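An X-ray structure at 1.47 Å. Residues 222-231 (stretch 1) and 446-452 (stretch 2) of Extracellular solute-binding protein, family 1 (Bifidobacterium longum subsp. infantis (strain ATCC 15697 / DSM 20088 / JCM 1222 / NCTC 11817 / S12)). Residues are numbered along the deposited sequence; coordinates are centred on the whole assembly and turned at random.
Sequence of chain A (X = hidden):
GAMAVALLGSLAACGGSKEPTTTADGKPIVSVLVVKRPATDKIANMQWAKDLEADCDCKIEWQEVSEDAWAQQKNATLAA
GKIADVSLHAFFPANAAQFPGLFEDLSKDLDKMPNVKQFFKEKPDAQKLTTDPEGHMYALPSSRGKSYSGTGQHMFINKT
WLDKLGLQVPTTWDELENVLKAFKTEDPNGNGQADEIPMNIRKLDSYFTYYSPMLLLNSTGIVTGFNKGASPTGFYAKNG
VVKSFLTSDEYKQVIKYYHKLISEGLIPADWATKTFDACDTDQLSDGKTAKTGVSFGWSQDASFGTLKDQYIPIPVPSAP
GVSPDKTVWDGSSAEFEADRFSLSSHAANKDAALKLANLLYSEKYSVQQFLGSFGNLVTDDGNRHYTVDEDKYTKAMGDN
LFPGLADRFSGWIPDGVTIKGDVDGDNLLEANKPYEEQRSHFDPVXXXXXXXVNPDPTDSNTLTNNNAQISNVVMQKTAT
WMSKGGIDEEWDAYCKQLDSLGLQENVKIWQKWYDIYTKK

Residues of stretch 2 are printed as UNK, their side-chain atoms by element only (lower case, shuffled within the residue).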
# COMPACT_ATOMS: atom_id res chain seq x y z
N ILE A 222 8.68 16.37 -5.18
CA ILE A 222 8.61 15.09 -5.88
C ILE A 222 7.50 14.26 -5.24
O ILE A 222 7.55 13.98 -4.03
CB ILE A 222 9.95 14.35 -5.87
CG1 ILE A 222 10.98 15.09 -6.74
CG2 ILE A 222 9.80 12.89 -6.35
CD1 ILE A 222 12.39 14.53 -6.66
N VAL A 223 6.51 13.87 -6.04
CA VAL A 223 5.37 13.10 -5.54
C VAL A 223 5.79 11.64 -5.38
O VAL A 223 6.17 10.99 -6.36
CB VAL A 223 4.16 13.20 -6.48
CG1 VAL A 223 2.98 12.44 -5.89
CG2 VAL A 223 3.80 14.62 -6.76
N THR A 224 5.70 11.12 -4.17
CA THR A 224 5.95 9.70 -3.95
C THR A 224 4.67 8.88 -4.12
O THR A 224 3.54 9.40 -4.13
CB THR A 224 6.55 9.42 -2.56
OG1 THR A 224 5.61 9.77 -1.54
CG2 THR A 224 7.82 10.22 -2.31
N GLY A 225 4.86 7.57 -4.30
CA GLY A 225 3.74 6.65 -4.43
C GLY A 225 4.06 5.32 -3.79
O GLY A 225 4.15 4.28 -4.45
N PHE A 226 4.23 5.36 -2.48
CA PHE A 226 4.84 4.24 -1.78
C PHE A 226 3.88 3.11 -1.41
O PHE A 226 4.33 2.11 -0.83
CB PHE A 226 5.65 4.72 -0.56
CG PHE A 226 6.92 5.50 -0.90
CD1 PHE A 226 7.53 5.44 -2.14
CD2 PHE A 226 7.51 6.30 0.07
CE1 PHE A 226 8.69 6.16 -2.40
CE2 PHE A 226 8.64 7.03 -0.20
CZ PHE A 226 9.25 6.95 -1.44
N ASN A 227 2.58 3.19 -1.74
CA ASN A 227 1.73 2.01 -1.52
C ASN A 227 2.14 0.88 -2.46
O ASN A 227 2.10 -0.30 -2.07
CB ASN A 227 0.25 2.32 -1.74
CG ASN A 227 -0.43 3.07 -0.59
OD1 ASN A 227 0.20 3.76 0.22
ND2 ASN A 227 -1.76 2.97 -0.56
N LYS A 228 2.49 1.20 -3.70
CA LYS A 228 2.69 0.22 -4.77
C LYS A 228 3.12 0.94 -6.05
O LYS A 228 2.88 2.13 -6.23
CB LYS A 228 1.42 -0.59 -5.05
CG LYS A 228 0.17 0.23 -5.34
CD LYS A 228 -1.06 -0.68 -5.54
CE LYS A 228 -2.33 0.10 -5.89
NZ LYS A 228 -2.90 0.87 -4.74
N GLY A 229 3.77 0.19 -6.93
CA GLY A 229 4.08 0.66 -8.27
C GLY A 229 5.54 1.01 -8.48
O GLY A 229 6.44 0.44 -7.85
N ALA A 230 5.79 1.97 -9.37
CA ALA A 230 7.16 2.30 -9.75
C ALA A 230 7.88 3.12 -8.68
O ALA A 230 9.11 3.07 -8.56
CB ALA A 230 7.15 3.12 -11.05
N SER A 231 7.14 3.92 -7.92
CA SER A 231 7.78 4.80 -6.95
C SER A 231 8.61 4.07 -5.90
O SER A 231 9.73 4.53 -5.62
CB SER A 231 6.73 5.73 -6.32
OG SER A 231 7.33 6.61 -5.40
N UNK A 446 0.09 13.53 -14.90
CA UNK A 446 1.32 14.12 -15.41
C UNK A 446 2.44 14.16 -14.37
O UNK A 446 3.62 14.18 -14.75
c UNK A 446 1.07 15.53 -15.97
n UNK A 446 -0.28 19.07 -18.20
c UNK A 446 0.09 16.68 -18.02
c UNK A 446 0.06 15.46 -17.12
c UNK A 446 -0.58 17.84 -17.37
N UNK A 447 2.11 14.10 -13.07
CA UNK A 447 3.09 14.25 -11.99
C UNK A 447 3.16 13.00 -11.11
O UNK A 447 3.63 13.08 -9.97
c UNK A 447 2.69 16.77 -11.93
o UNK A 447 3.45 16.93 -12.89
o UNK A 447 1.88 17.64 -11.55
c UNK A 447 2.78 15.48 -11.13
N UNK A 448 2.70 11.87 -11.62
CA UNK A 448 2.61 10.62 -10.87
C UNK A 448 2.52 9.51 -11.90
O UNK A 448 1.70 9.60 -12.82
c UNK A 448 1.68 9.37 -7.86
c UNK A 448 0.73 7.23 -7.49
c UNK A 448 0.36 8.34 -9.54
c UNK A 448 0.14 7.25 -8.72
c UNK A 448 1.13 9.42 -9.12
c UNK A 448 1.49 8.27 -7.04
o UNK A 448 0.54 6.12 -6.69
c UNK A 448 1.34 10.63 -10.00
N UNK A 449 3.36 8.49 -11.78
CA UNK A 449 3.27 7.32 -12.65
C UNK A 449 2.06 6.50 -12.21
O UNK A 449 2.09 5.94 -11.11
c UNK A 449 4.39 5.25 -13.44
c UNK A 449 5.76 7.34 -13.01
c UNK A 449 7.08 6.69 -12.62
c UNK A 449 4.55 6.49 -12.59
N UNK A 450 0.99 6.43 -12.99
CA UNK A 450 -0.22 5.75 -12.49
C UNK A 450 0.02 4.29 -12.15
O UNK A 450 0.86 3.60 -12.73
c UNK A 450 0.71 7.13 -14.26
c UNK A 450 -1.23 5.92 -13.64
c UNK A 450 -0.81 7.19 -14.30
N UNK A 451 -0.76 3.83 -11.17
CA UNK A 451 -0.59 2.50 -10.63
C UNK A 451 -0.79 1.43 -11.70
O UNK A 451 -0.27 0.32 -11.54
o UNK A 451 -0.36 3.90 -8.26
o UNK A 451 -2.42 3.45 -7.57
c UNK A 451 -1.61 2.30 -9.51
c UNK A 451 -1.45 3.29 -8.37
N UNK A 452 -1.51 1.72 -12.77
CA UNK A 452 -1.82 0.75 -13.81
C UNK A 452 -0.75 0.64 -14.90
O UNK A 452 -0.91 -0.15 -15.83
o UNK A 452 -4.10 6.44 -16.01
c UNK A 452 -4.45 4.65 -14.43
c UNK A 452 -2.90 3.02 -16.01
c UNK A 452 -4.22 3.34 -14.06
c UNK A 452 -3.13 4.30 -16.39
c UNK A 452 -3.91 5.13 -15.60
c UNK A 452 -3.43 2.51 -14.83
c UNK A 452 -3.18 1.07 -14.44
O HOH W 1 5.69 11.26 -9.12
O HOH W 2 6.51 14.68 -8.93
O HOH W 3 -1.52 3.43 -5.05
O HOH W 4 1.12 3.74 -4.87
O HOH W 5 3.51 2.44 -11.14

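Position 446 carries four carbons in a row ending in a nitrogen, and its side chain does not reach stretch 1. The unbranched chain with a terminal amine is lysine, Lys446, exposed.

Position 447 has two side-chain carbons, the second bearing two oxygens, and meets Val223 through its backbone carbonyl. That short carboxylate is aspartate, Asp447. Its acid group leads away and is hydrogen-bonded elsewhere in the structure; the closest approach is from the backbone, with Asp447 O 3.5 Å from Val223 CB. Water 1 lies 2.8 Å from Val223 O and 2.9 Å from Asp447 O, within donating reach of both, and so can mediate between two carbonyls that could not bond to each other.

Position 448 shows one carbon, then a ring of six carbons bearing one oxygen. The ring meets Val223, Thr224 and Gly225. A phenol on a single carbon is tyrosine, Tyr448. Its edge takes Val223 CG1, 3.9 Å from Tyr448 CD1, and Thr224 O, 3.7 Å from Tyr448 CE1. Gly225 CA sits 3.8 Å from Tyr448 CE1, and an ideal CB on Gly225 would fall 2.9 Å from that same atom, a clash; glycine here makes room for the ring.

Position 449 has four carbons, forked at the first, with one arm two carbons long. It points toward stretch 1 and touches Ala230. This is isoleucine, Ile449, whose CD1 packs 3.9 Å from Ala230 CB.

Position 450 has three carbons closing a ring onto the backbone nitrogen, out of reach of stretch 1, which defines proline. The carbonyl of Pro450 receives a weak hydrogen bond from water 5 (3.3 Å to Pro450 O), which also accepts from Ala230 N at 2.9 Å.

Position 451 repeats the pattern of two carbons, the second carrying two oxygens, and these lie near the end of Lys228. It is aspartate, Asp451. Tyr448 OH donates to Asp451 OD1 at 2.9 Å, while Asp451 OD2 forms a long salt bridge with Lys228 NZ at 3.9 Å. Water 3 sits beside the pair, accepting from Lys228 NZ at 2.9 Å and placed to donate to Asp451 OD2 at 2.7 Å.

Position 452 is again one carbon and a six-carbon ring with one oxygen, out of reach of stretch 1: tyrosine, Tyr452.

The contact has no direct hydrogen bond between the stretches. Two apolar pairs, Val223 with Tyr448 and Ala230 with Ile449, pack across it, glycine admits the Tyr448 ring, and waters link polar groups. Water 4 lies 2.7 Å from Lys228 O and 3.1 Å from Tyr448 OH, placed to donate to either, while Asp451 ties the tyrosine hydroxyl to the charged lysine.

Stretch 2, residues 446-452: KDYIPDY
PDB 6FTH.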